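Local atomic coordinates of berberine bridge enzyme-like 28 (Arabidopsis thaliana, PDB entry 5D79), a protein that binds FAD as a secreted oxidoreductase of the berberine bridge enzyme-like family and takes part in the plant's adaptation to salt stress. Residues H28-L32 with V79-T83; I102-S108 with F125-R131; R268-W273 with K320-L324. All blocks are in the same frame, centred on the assembly; numbering follows the deposited sequence.

Interaction 1: residues H28-L32 with V79-T83; sequences HEDFL and VSIIT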
loop_
_atom_site.group_PDB
_atom_site.type_symbol
_atom_site.label_atom_id
_atom_site.label_comp_id
_atom_site.label_asym_id
_atom_site.label_seq_id
_atom_site.Cartn_x
_atom_site.Cartn_y
_atom_site.Cartn_z
ATOM N N HIS A 28 -17.228 -26.738 8.383
ATOM C CA HIS A 28 -16.338 -25.865 9.146
ATOM C C HIS A 28 -16.012 -26.488 10.486
ATOM O O HIS A 28 -14.966 -26.238 11.092
ATOM C CB HIS A 28 -16.968 -24.486 9.360
ATOM C CG HIS A 28 -16.239 -23.643 10.363
ATOM N ND1 HIS A 28 -16.783 -23.295 11.581
ATOM C CD2 HIS A 28 -15.000 -23.099 10.336
ATOM C CE1 HIS A 28 -15.912 -22.569 12.259
ATOM N NE2 HIS A 28 -14.823 -22.431 11.524
ATOM N N GLU A 29 -16.956 -27.292 10.947
ATOM C CA GLU A 29 -16.851 -28.015 12.202
ATOM C C GLU A 29 -15.633 -28.945 12.187
ATOM O O GLU A 29 -14.754 -28.846 13.046
ATOM C CB GLU A 29 -18.155 -28.795 12.458
ATOM C CG GLU A 29 -18.698 -29.615 11.254
ATOM C CD GLU A 29 -19.269 -28.763 10.119
ATOM O OE1 GLU A 29 -19.289 -29.243 8.964
ATOM O OE2 GLU A 29 -19.688 -27.616 10.383
ATOM N N ASP A 30 -15.587 -29.826 11.189
ATOM C CA ASP A 30 -14.488 -30.766 11.017
ATOM C C ASP A 30 -13.194 -29.990 10.838
ATOM O O ASP A 30 -12.139 -30.395 11.328
ATOM C CB ASP A 30 -14.728 -31.685 9.806
ATOM C CG ASP A 30 -16.163 -32.203 9.716
ATOM O OD1 ASP A 30 -17.023 -31.503 9.136
ATOM O OD2 ASP A 30 -16.423 -33.325 10.203
ATOM N N PHE A 31 -13.297 -28.871 10.121
ATOM C CA PHE A 31 -12.159 -27.995 9.875
ATOM C C PHE A 31 -11.485 -27.656 11.190
ATOM O O PHE A 31 -10.278 -27.862 11.350
ATOM C CB PHE A 31 -12.597 -26.717 9.147
ATOM C CG PHE A 31 -11.591 -25.594 9.233
ATOM C CD1 PHE A 31 -10.386 -25.667 8.550
ATOM C CD2 PHE A 31 -11.852 -24.472 10.000
ATOM C CE1 PHE A 31 -9.461 -24.645 8.635
ATOM C CE2 PHE A 31 -10.929 -23.450 10.087
ATOM C CZ PHE A 31 -9.735 -23.535 9.405
ATOM N N LEU A 32 -12.286 -27.165 12.135
ATOM C CA LEU A 32 -11.811 -26.831 13.477
ATOM C C LEU A 32 -11.121 -28.024 14.122
ATOM O O LEU A 32 -10.021 -27.897 14.665
ATOM C CB LEU A 32 -12.969 -26.362 14.363
ATOM C CG LEU A 32 -13.683 -25.072 13.968
ATOM C CD1 LEU A 32 -15.022 -24.971 14.674
ATOM C CD2 LEU A 32 -12.812 -23.866 14.297
ATOM N N VAL A 79 -15.990 -16.984 10.678
ATOM C CA VAL A 79 -16.461 -17.970 11.639
ATOM C C VAL A 79 -15.270 -18.455 12.491
ATOM O O VAL A 79 -15.441 -19.115 13.529
ATOM C CB VAL A 79 -17.178 -19.129 10.905
ATOM C CG1 VAL A 79 -16.184 -19.947 10.103
ATOM C CG2 VAL A 79 -17.976 -19.980 11.865
ATOM N N SER A 80 -14.061 -18.085 12.062
ATOM C CA SER A 80 -12.852 -18.337 12.849
ATOM C C SER A 80 -11.666 -17.436 12.446
ATOM O O SER A 80 -11.526 -17.040 11.282
ATOM C CB SER A 80 -12.445 -19.821 12.754
ATOM O OG SER A 80 -12.288 -20.259 11.416
ATOM N N ILE A 81 -10.839 -17.104 13.440
ATOM C CA ILE A 81 -9.565 -16.427 13.229
ATOM C C ILE A 81 -8.452 -17.270 13.821
ATOM O O ILE A 81 -8.565 -17.750 14.935
ATOM C CB ILE A 81 -9.534 -15.029 13.877
ATOM C CG1 ILE A 81 -10.656 -14.150 13.319
ATOM C CG2 ILE A 81 -8.172 -14.365 13.682
ATOM C CD1 ILE A 81 -10.890 -12.888 14.122
ATOM N N ILE A 82 -7.377 -17.456 13.074
ATOM C CA ILE A 82 -6.221 -18.180 13.576
ATOM C C ILE A 82 -5.008 -17.240 13.591
ATOM O O ILE A 82 -4.696 -16.593 12.586
ATOM C CB ILE A 82 -5.918 -19.445 12.723
ATOM C CG1 ILE A 82 -7.173 -20.314 12.556
ATOM C CG2 ILE A 82 -4.805 -20.262 13.344
ATOM C CD1 ILE A 82 -7.975 -20.041 11.277
ATOM N N THR A 83 -4.353 -17.140 14.747
ATOM C CA THR A 83 -3.139 -16.335 14.885
ATOM C C THR A 83 -1.933 -17.262 15.033
ATOM O O THR A 83 -1.483 -17.526 16.148
ATOM C CB THR A 83 -3.202 -15.339 16.107
ATOM O OG1 THR A 83 -3.222 -16.052 17.356
ATOM C CG2 THR A 83 -4.426 -14.441 16.021
#
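A chi1 of 168° places CG of H28 opposite the backbone N, which swings the imidazole out from the start of the helix and onto V79 and S80. V79 answers from the opposite direction: its CG1, set between the backbone N and the carbonyl carbon, lies over the middle of one face of the ring, 3.3 Å from the H28 centroid. This is a close CH-pi contact, while V79 CG2 reaches the ring at CE1. A beta-branched residue suits the place because its two methyls spread over the flat group. The other face of the imidazole is covered from within the helix, where L32 CG stands 3.6 Å above the H28 plane. In its own plane the ring uses NE2, which makes a weak hydrogen bond of 3.3 Å to S80 OG, and either atom could be the donor. The same hydroxyl borders the edge of F31, with S80 OG 3.7 Å from F31 CE2. Farther along the strand, I82 CD1 meets F31 CZ at 4.3 Å, as befits two apolar residues turned to the interior. Helix 87-100 packs against the same side chains, C96 and H100 on F31 and V93 on I82. The covalent tie of helix 29-36 is the C34-C96 disulfide to helix 87-100; this contact adds packing against strand 80-82. Its one polar link is weak, so V79 and L32 probably do more to fix the imidazole's tilt.

Interaction 2: residues I102-S108 with F125-R131; sequences IHVRTRS and FAVIDLR. With FAD (flavin-adenine dinucleotide), chain E.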
loop_
_atom_site.group_PDB
_atom_site.type_symbol
_atom_site.label_atom_id
_atom_site.label_comp_id
_atom_site.label_asym_id
_atom_site.label_seq_id
_atom_site.Cartn_x
_atom_site.Cartn_y
_atom_site.Cartn_z
ATOM N N ILE A 102 -13.104 -24.883 3.362
ATOM C CA ILE A 102 -13.138 -23.609 4.049
ATOM C C ILE A 102 -12.304 -22.552 3.332
ATOM O O ILE A 102 -11.136 -22.763 2.991
ATOM C CB ILE A 102 -12.669 -23.746 5.488
ATOM C CG1 ILE A 102 -13.748 -24.450 6.306
ATOM C CG2 ILE A 102 -12.407 -22.383 6.086
ATOM C CD1 ILE A 102 -15.035 -23.657 6.397
ATOM N N HIS A 103 -12.944 -21.415 3.100
ATOM C CA HIS A 103 -12.335 -20.270 2.454
ATOM C C HIS A 103 -11.576 -19.454 3.495
ATOM O O HIS A 103 -12.053 -19.313 4.614
ATOM C CB HIS A 103 -13.432 -19.450 1.784
ATOM C CG HIS A 103 -12.942 -18.228 1.086
ATOM N ND1 HIS A 103 -11.853 -18.240 0.245
ATOM C CD2 HIS A 103 -13.404 -16.956 1.091
ATOM C CE1 HIS A 103 -11.656 -17.023 -0.229
ATOM N NE2 HIS A 103 -12.585 -16.225 0.268
ATOM N N VAL A 104 -10.396 -18.938 3.160
ATOM C CA VAL A 104 -9.660 -18.107 4.118
ATOM C C VAL A 104 -9.276 -16.752 3.555
ATOM O O VAL A 104 -9.280 -16.547 2.346
ATOM C CB VAL A 104 -8.365 -18.784 4.609
ATOM C CG1 VAL A 104 -8.660 -20.176 5.138
ATOM C CG2 VAL A 104 -7.332 -18.832 3.500
ATOM N N ARG A 105 -8.951 -15.830 4.458
ATOM C CA ARG A 105 -8.356 -14.552 4.097
ATOM C C ARG A 105 -7.139 -14.327 4.973
ATOM O O ARG A 105 -7.157 -14.679 6.139
ATOM C CB ARG A 105 -9.354 -13.411 4.266
ATOM C CG ARG A 105 -10.501 -13.442 3.277
ATOM C CD ARG A 105 -10.018 -13.273 1.847
ATOM N NE ARG A 105 -11.088 -13.547 0.894
ATOM C CZ ARG A 105 -11.870 -12.622 0.348
ATOM N NH1 ARG A 105 -11.694 -11.340 0.645
ATOM N NH2 ARG A 105 -12.818 -12.976 -0.509
ATOM N N THR A 106 -6.079 -13.750 4.412
ATOM C CA THR A 106 -4.844 -13.537 5.164
ATOM C C THR A 106 -4.633 -12.072 5.542
ATOM O O THR A 106 -4.596 -11.198 4.676
ATOM C CB THR A 106 -3.626 -14.008 4.372
ATOM O OG1 THR A 106 -3.696 -15.420 4.198
ATOM C CG2 THR A 106 -2.343 -13.663 5.114
ATOM N N ARG A 107 -4.480 -11.805 6.835
ATOM C CA ARG A 107 -4.260 -10.439 7.286
ATOM C C ARG A 107 -2.875 -10.254 7.893
ATOM O O ARG A 107 -2.452 -11.044 8.732
ATOM C CB ARG A 107 -5.327 -10.028 8.304
ATOM C CG ARG A 107 -5.204 -8.579 8.733
ATOM C CD ARG A 107 -6.455 -8.057 9.393
ATOM N NE ARG A 107 -6.646 -8.620 10.720
ATOM C CZ ARG A 107 -7.703 -8.380 11.483
ATOM N NH1 ARG A 107 -8.672 -7.591 11.039
ATOM N NH2 ARG A 107 -7.783 -8.930 12.690
ATOM N N SER A 108 -2.170 -9.208 7.457
ATOM C CA SER A 108 -0.930 -8.791 8.116
ATOM C C SER A 108 -1.211 -7.673 9.115
ATOM O O SER A 108 -1.255 -7.914 10.309
ATOM C CB SER A 108 0.118 -8.339 7.099
ATOM O OG SER A 108 0.510 -9.417 6.270
ATOM N N PHE A 125 -16.011 -17.656 5.776
ATOM C CA PHE A 125 -14.557 -17.679 5.698
ATOM C C PHE A 125 -13.902 -17.680 7.068
ATOM O O PHE A 125 -14.560 -17.506 8.086
ATOM C CB PHE A 125 -14.048 -16.480 4.890
ATOM C CG PHE A 125 -14.193 -15.161 5.600
ATOM C CD1 PHE A 125 -15.426 -14.525 5.678
ATOM C CD2 PHE A 125 -13.093 -14.546 6.187
ATOM C CE1 PHE A 125 -15.559 -13.304 6.333
ATOM C CE2 PHE A 125 -13.223 -13.324 6.840
ATOM C CZ PHE A 125 -14.456 -12.706 6.913
ATOM N N ALA A 126 -12.594 -17.883 7.077
ATOM C CA ALA A 126 -11.800 -17.752 8.278
ATOM C C ALA A 126 -10.662 -16.771 7.990
ATOM O O ALA A 126 -10.414 -16.443 6.826
ATOM C CB ALA A 126 -11.270 -19.100 8.708
ATOM N N VAL A 127 -9.980 -16.307 9.038
ATOM C CA VAL A 127 -8.886 -15.347 8.892
ATOM C C VAL A 127 -7.565 -15.894 9.423
ATOM O O VAL A 127 -7.497 -16.356 10.546
ATOM C CB VAL A 127 -9.196 -14.013 9.628
ATOM C CG1 VAL A 127 -7.950 -13.148 9.725
ATOM C CG2 VAL A 127 -10.316 -13.256 8.932
ATOM N N ILE A 128 -6.523 -15.849 8.599
ATOM C CA ILE A 128 -5.150 -16.089 9.046
ATOM C C ILE A 128 -4.474 -14.746 9.396
ATOM O O ILE A 128 -3.922 -14.068 8.515
ATOM C CB ILE A 128 -4.302 -16.819 7.963
ATOM C CG1 ILE A 128 -5.064 -17.999 7.358
ATOM C CG2 ILE A 128 -2.977 -17.286 8.537
ATOM C CD1 ILE A 128 -4.371 -18.616 6.174
ATOM N N ASP A 129 -4.539 -14.362 10.671
ATOM C CA ASP A 129 -3.945 -13.115 11.156
ATOM C C ASP A 129 -2.479 -13.368 11.510
ATOM O O ASP A 129 -2.177 -14.220 12.352
ATOM C CB ASP A 129 -4.733 -12.590 12.366
ATOM C CG ASP A 129 -4.348 -11.157 12.782
ATOM O OD1 ASP A 129 -3.145 -10.854 12.932
ATOM O OD2 ASP A 129 -5.272 -10.334 12.988
ATOM N N LEU A 130 -1.577 -12.621 10.873
ATOM C CA LEU A 130 -0.136 -12.875 10.973
ATOM C C LEU A 130 0.553 -12.073 12.062
ATOM O O LEU A 130 1.779 -12.005 12.099
ATOM C CB LEU A 130 0.544 -12.582 9.640
ATOM C CG LEU A 130 0.059 -13.456 8.487
ATOM C CD1 LEU A 130 0.606 -12.954 7.176
ATOM C CD2 LEU A 130 0.476 -14.891 8.725
ATOM N N ARG A 131 -0.238 -11.495 12.957
ATOM C CA ARG A 131 0.269 -10.607 13.993
ATOM C C ARG A 131 1.396 -11.189 14.854
ATOM O O ARG A 131 2.201 -10.444 15.392
ATOM C CB ARG A 131 -0.881 -10.184 14.901
ATOM C CG ARG A 131 -1.451 -11.295 15.773
ATOM C CD ARG A 131 -2.622 -10.753 16.539
ATOM N NE ARG A 131 -3.413 -9.904 15.660
ATOM C CZ ARG A 131 -4.494 -9.232 16.032
ATOM N NH1 ARG A 131 -4.924 -9.301 17.286
ATOM N NH2 ARG A 131 -5.142 -8.488 15.145
HETATM P PA FAD E . -3.744 -6.188 4.840
HETATM O O1A FAD E . -5.204 -5.813 4.861
HETATM O O2A FAD E . -3.336 -7.031 6.027
HETATM O O5B FAD E . -3.394 -6.915 3.440
HETATM C C5B FAD E . -3.841 -6.382 2.201
HETATM C C4B FAD E . -3.915 -7.442 1.093
HETATM O O4B FAD E . -2.713 -8.192 1.083
HETATM C C3B FAD E . -5.061 -8.413 1.331
HETATM O O3B FAD E . -5.651 -8.814 0.113
HETATM C C2B FAD E . -4.378 -9.581 2.021
HETATM O O2B FAD E . -5.048 -10.809 1.801
HETATM C C1B FAD E . -2.966 -9.539 1.445
HETATM N N9A FAD E . -1.916 -10.038 2.359
HETATM C C8A FAD E . -1.478 -9.501 3.549
HETATM N N7A FAD E . -0.482 -10.286 4.034
HETATM C C5A FAD E . -0.274 -11.312 3.174
HETATM C C6A FAD E . 0.604 -12.396 3.167
HETATM N N6A FAD E . 1.627 -12.450 4.012
HETATM N N1A FAD E . 0.572 -13.295 2.119
HETATM C C2A FAD E . -0.316 -13.117 1.081
HETATM N N3A FAD E . -1.185 -12.044 1.096
HETATM C C4A FAD E . -1.167 -11.158 2.119
HETATM N N1 FAD E . 0.600 2.156 0.037
HETATM C C2 FAD E . 1.659 2.750 -0.630
HETATM O O2 FAD E . 2.403 2.075 -1.351
HETATM N N3 FAD E . 1.890 4.110 -0.466
HETATM C C4 FAD E . 1.080 4.884 0.349
HETATM O O4 FAD E . 1.383 6.059 0.560
HETATM C C4X FAD E . 0.028 4.277 1.036
HETATM N N5 FAD E . -0.722 4.984 1.963
HETATM C C5X FAD E . -1.543 4.297 2.845
HETATM C C6 FAD E . -2.117 4.933 3.944
HETATM C C7 FAD E . -2.947 4.228 4.819
HETATM C C7M FAD E . -3.569 4.926 5.991
HETATM C C8 FAD E . -3.171 2.864 4.624
HETATM C C8M FAD E . -4.077 2.088 5.535
HETATM C C9 FAD E . -2.600 2.229 3.527
HETATM C C9A FAD E . -1.829 2.950 2.609
HETATM N N10 FAD E . -1.286 2.331 1.494
HETATM C C10 FAD E . -0.181 2.900 0.893
HETATM C "C1'" FAD E . -1.839 1.029 1.002
HETATM C "C2'" FAD E . -1.165 -0.186 1.609
HETATM O "O2'" FAD E . 0.171 -0.246 1.159
HETATM C "C3'" FAD E . -1.954 -1.415 1.175
HETATM O "O3'" FAD E . -3.237 -1.349 1.760
HETATM C "C4'" FAD E . -1.314 -2.700 1.640
HETATM O "O4'" FAD E . -1.728 -3.761 0.820
HETATM C "C5'" FAD E . -1.795 -3.020 3.038
HETATM O "O5'" FAD E . -0.952 -4.005 3.591
HETATM P P FAD E . -1.331 -4.570 5.043
HETATM O O1P FAD E . -0.512 -5.797 5.345
HETATM O O2P FAD E . -1.138 -3.512 6.101
HETATM O O3P FAD E . -2.911 -4.809 4.821
HETATM O O HOH W 1 -3.065 -8.445 12.304
#
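R107 and D129 sit side by side on one face of two neighbouring parallel strands, whose backbones are joined by five hydrogen bonds, the last from L130 N to R107 O (2.8 Å). R107 grips D129 side-on, giving both NE (3.2 Å) and NH2 (2.9 Å) to D129 OD2. That oxygen lies in the guanidinium plane, but the carboxylate is turned 82° from it. R131 comes alongside R107, its NH2 forming a salt bridge to D129 OD2 at 2.8 Å. Its N and NE both donate to D129 OD1, the backbone bond making an Asx turn, and a water that also donates to S108 O adds to OD1. R107 NH1 is taken by L61 O, and R131 NH2 by S63 OG. R105 turns elsewhere, to L116 O and E523. FAD binds at the end of strand 103-107 and the residue after it: its O2B donates to T106 O (2.9 Å), S108 N donates to phosphate oxygen O2A, and S108 OG, with T149 O as a second partner, donates to adenine N7A at 2.6 Å. A buried carboxylate shared by two arginines probably stays ionised and fixes the turn after the strand, beside the cofactor's adenosine end.

Interaction 3: residues R268-W273 with K320-L324; sequences RIIKKW and KFPEL
The backbone leaves helix 310-320 at F321 and turns back along one side of helix 263-276, bringing the CA atoms of E323 and I269 to 6.0 Å and those of F321 and W273 to 7.4 Å. F321 carries the contact. With CG swung opposite the backbone N (chi1 -158°), its ring enters between successive turns of the helix, and F321 CZ lies 3.7 Å from W273 CB and 3.8 Å from I269 CG2. The carbonyl I269 O meets the ring in its plane, at the edge, while F321 CE2 in turn stands at the indole edge of W273. L324 CB sits over the centre of one face of F321, and L324 CD1 reaches I269 CG2 at 3.6 Å, a branched pair suited to filling the space beside a flat ring. At the more open side K272 slides past F321 in the reverse direction, its CG 3.6 Å from F321 CE1, so a long aliphatic chain covers the ring's flank while its ammonium stays near E323. That lysine-glutamate pair is modelled too close for its details to be trusted. An alanine in place of F321 would probably open a gap among I269, W273 and L324 and take away the surface on which the K272 chain lies. W273 is otherwise tied to the sheet by NE1 to I286 O and by an edge-to-face contact with Y425. Helices 263-276 and 310-320 each connect strands of the seven-stranded antiparallel sheet, and helices layered on such a sheet are consistent with the substrate-binding domain of this flavoprotein family.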
loop_
_atom_site.group_PDB
_atom_site.type_symbol
_atom_site.label_atom_id
_atom_site.label_comp_id
_atom_site.label_asym_id
_atom_site.label_seq_id
_atom_site.Cartn_x
_atom_site.Cartn_y
_atom_site.Cartn_z
ATOM N N ARG A 268 -0.193 28.059 -10.217
ATOM C CA ARG A 268 0.966 28.419 -11.032
ATOM C C ARG A 268 2.155 27.476 -10.802
ATOM O O ARG A 268 2.802 27.009 -11.747
ATOM C CB ARG A 268 1.357 29.859 -10.711
ATOM C CG ARG A 268 2.485 30.439 -11.531
ATOM C CD ARG A 268 2.828 31.845 -11.026
ATOM N NE ARG A 268 3.152 31.830 -9.601
ATOM C CZ ARG A 268 4.349 31.521 -9.119
ATOM N NH1 ARG A 268 5.341 31.211 -9.945
ATOM N NH2 ARG A 268 4.558 31.521 -7.813
ATOM N N ILE A 269 2.410 27.202 -9.527
ATOM C CA ILE A 269 3.519 26.375 -9.065
ATOM C C ILE A 269 3.276 24.887 -9.344
ATOM O O ILE A 269 4.194 24.140 -9.694
ATOM C CB ILE A 269 3.750 26.610 -7.552
ATOM C CG1 ILE A 269 4.311 28.016 -7.322
ATOM C CG2 ILE A 269 4.650 25.547 -6.951
ATOM C CD1 ILE A 269 4.247 28.456 -5.903
ATOM N N ILE A 270 2.029 24.461 -9.191
ATOM C CA ILE A 270 1.657 23.082 -9.487
ATOM C C ILE A 270 1.844 22.776 -10.987
ATOM O O ILE A 270 2.353 21.713 -11.351
ATOM C CB ILE A 270 0.198 22.797 -9.040
ATOM C CG1 ILE A 270 0.100 22.815 -7.496
ATOM C CG2 ILE A 270 -0.277 21.469 -9.604
ATOM C CD1 ILE A 270 -1.297 23.109 -6.910
ATOM N N LYS A 271 1.455 23.720 -11.845
ATOM C CA LYS A 271 1.680 23.601 -13.290
ATOM C C LYS A 271 3.147 23.360 -13.619
ATOM O O LYS A 271 3.467 22.515 -14.446
ATOM C CB LYS A 271 1.197 24.853 -14.023
ATOM C CG LYS A 271 -0.302 24.948 -14.176
ATOM C CD LYS A 271 -0.664 26.021 -15.190
ATOM C CE LYS A 271 -0.167 25.652 -16.581
ATOM N NZ LYS A 271 -0.115 26.834 -17.488
ATOM N N LYS A 272 4.033 24.106 -12.963
ATOM C CA LYS A 272 5.471 23.946 -13.141
ATOM C C LYS A 272 5.983 22.629 -12.547
ATOM O O LYS A 272 6.847 21.980 -13.139
ATOM C CB LYS A 272 6.210 25.135 -12.521
ATOM C CG LYS A 272 7.703 24.928 -12.327
ATOM C CD LYS A 272 8.436 24.778 -13.656
ATOM C CE LYS A 272 9.939 24.583 -13.458
ATOM N NZ LYS A 272 10.614 25.831 -13.007
ATOM N N TRP A 273 5.458 22.237 -11.385
ATOM C CA TRP A 273 5.828 20.962 -10.760
ATOM C C TRP A 273 5.595 19.806 -11.733
ATOM O O TRP A 273 6.379 18.872 -11.801
ATOM C CB TRP A 273 5.036 20.748 -9.462
ATOM C CG TRP A 273 5.248 19.401 -8.752
ATOM C CD1 TRP A 273 6.159 19.125 -7.772
ATOM C CD2 TRP A 273 4.500 18.180 -8.953
ATOM N NE1 TRP A 273 6.036 17.811 -7.359
ATOM C CE2 TRP A 273 5.031 17.212 -8.074
ATOM C CE3 TRP A 273 3.453 17.808 -9.812
ATOM C CZ2 TRP A 273 4.550 15.902 -8.023
ATOM C CZ3 TRP A 273 2.975 16.505 -9.756
ATOM C CH2 TRP A 273 3.522 15.569 -8.869
ATOM N N LYS A 320 16.093 24.061 -11.041
ATOM C CA LYS A 320 15.036 23.277 -11.672
ATOM C C LYS A 320 13.605 23.712 -11.287
ATOM O O LYS A 320 12.653 23.462 -12.036
ATOM C CB LYS A 320 15.224 21.788 -11.340
ATOM C CG LYS A 320 16.528 21.158 -11.836
ATOM C CD LYS A 320 16.631 21.161 -13.356
ATOM C CE LYS A 320 17.352 19.913 -13.876
ATOM N NZ LYS A 320 16.567 18.641 -13.724
ATOM N N PHE A 321 13.453 24.360 -10.135
ATOM C CA PHE A 321 12.129 24.672 -9.594
ATOM C C PHE A 321 12.149 25.985 -8.803
ATOM O O PHE A 321 11.782 26.006 -7.632
ATOM C CB PHE A 321 11.662 23.511 -8.694
ATOM C CG PHE A 321 10.165 23.428 -8.486
ATOM C CD1 PHE A 321 9.303 24.370 -9.024
ATOM C CD2 PHE A 321 9.631 22.397 -7.731
ATOM C CE1 PHE A 321 7.939 24.279 -8.827
ATOM C CE2 PHE A 321 8.266 22.299 -7.523
ATOM C CZ PHE A 321 7.420 23.243 -8.076
ATOM N N PRO A 322 12.599 27.087 -9.429
ATOM C CA PRO A 322 12.721 28.305 -8.628
ATOM C C PRO A 322 11.372 28.923 -8.300
ATOM O O PRO A 322 11.305 29.820 -7.470
ATOM C CB PRO A 322 13.548 29.231 -9.526
ATOM C CG PRO A 322 13.237 28.806 -10.886
ATOM C CD PRO A 322 13.021 27.311 -10.825
ATOM N N GLU A 323 10.312 28.441 -8.932
ATOM C CA GLU A 323 8.974 28.963 -8.686
ATOM C C GLU A 323 8.457 28.577 -7.297
ATOM O O GLU A 323 7.578 29.238 -6.750
ATOM C CB GLU A 323 7.998 28.466 -9.761
ATOM C CG GLU A 323 8.259 29.020 -11.162
ATOM C CD GLU A 323 9.397 28.310 -11.873
ATOM O OE1 GLU A 323 9.696 27.163 -11.489
ATOM O OE2 GLU A 323 9.994 28.908 -12.801
ATOM N N LEU A 324 9.004 27.506 -6.729
ATOM C CA LEU A 324 8.608 27.072 -5.393
ATOM C C LEU A 324 9.045 28.076 -4.323
ATOM O O LEU A 324 8.371 28.242 -3.312
ATOM C CB LEU A 324 9.178 25.689 -5.080
ATOM C CG LEU A 324 8.433 25.056 -3.901
ATOM C CD1 LEU A 324 6.937 25.015 -4.189
ATOM C CD2 LEU A 324 8.949 23.674 -3.530
#

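Interactions 1 and 2 share a sheet: strand 80-82 runs beside strand 125-129, linked by backbone bonds such as I82 N to V127 O, and H28 also packs on I102. Interaction 3 stands on the opposite side of the chain's centre, about 46 Å from interaction 2 centre to centre, on the larger antiparallel sheet. Interaction 2 is the buried one, built from regular strand pairing and a charge network next to FAD. The other two are partly buried helix contacts away from the cofactor site, governed by apolar and aromatic packing, with the charged ends of K272 and E323 at the more exposed side of interaction 3 and one weak polar bond in interaction 1.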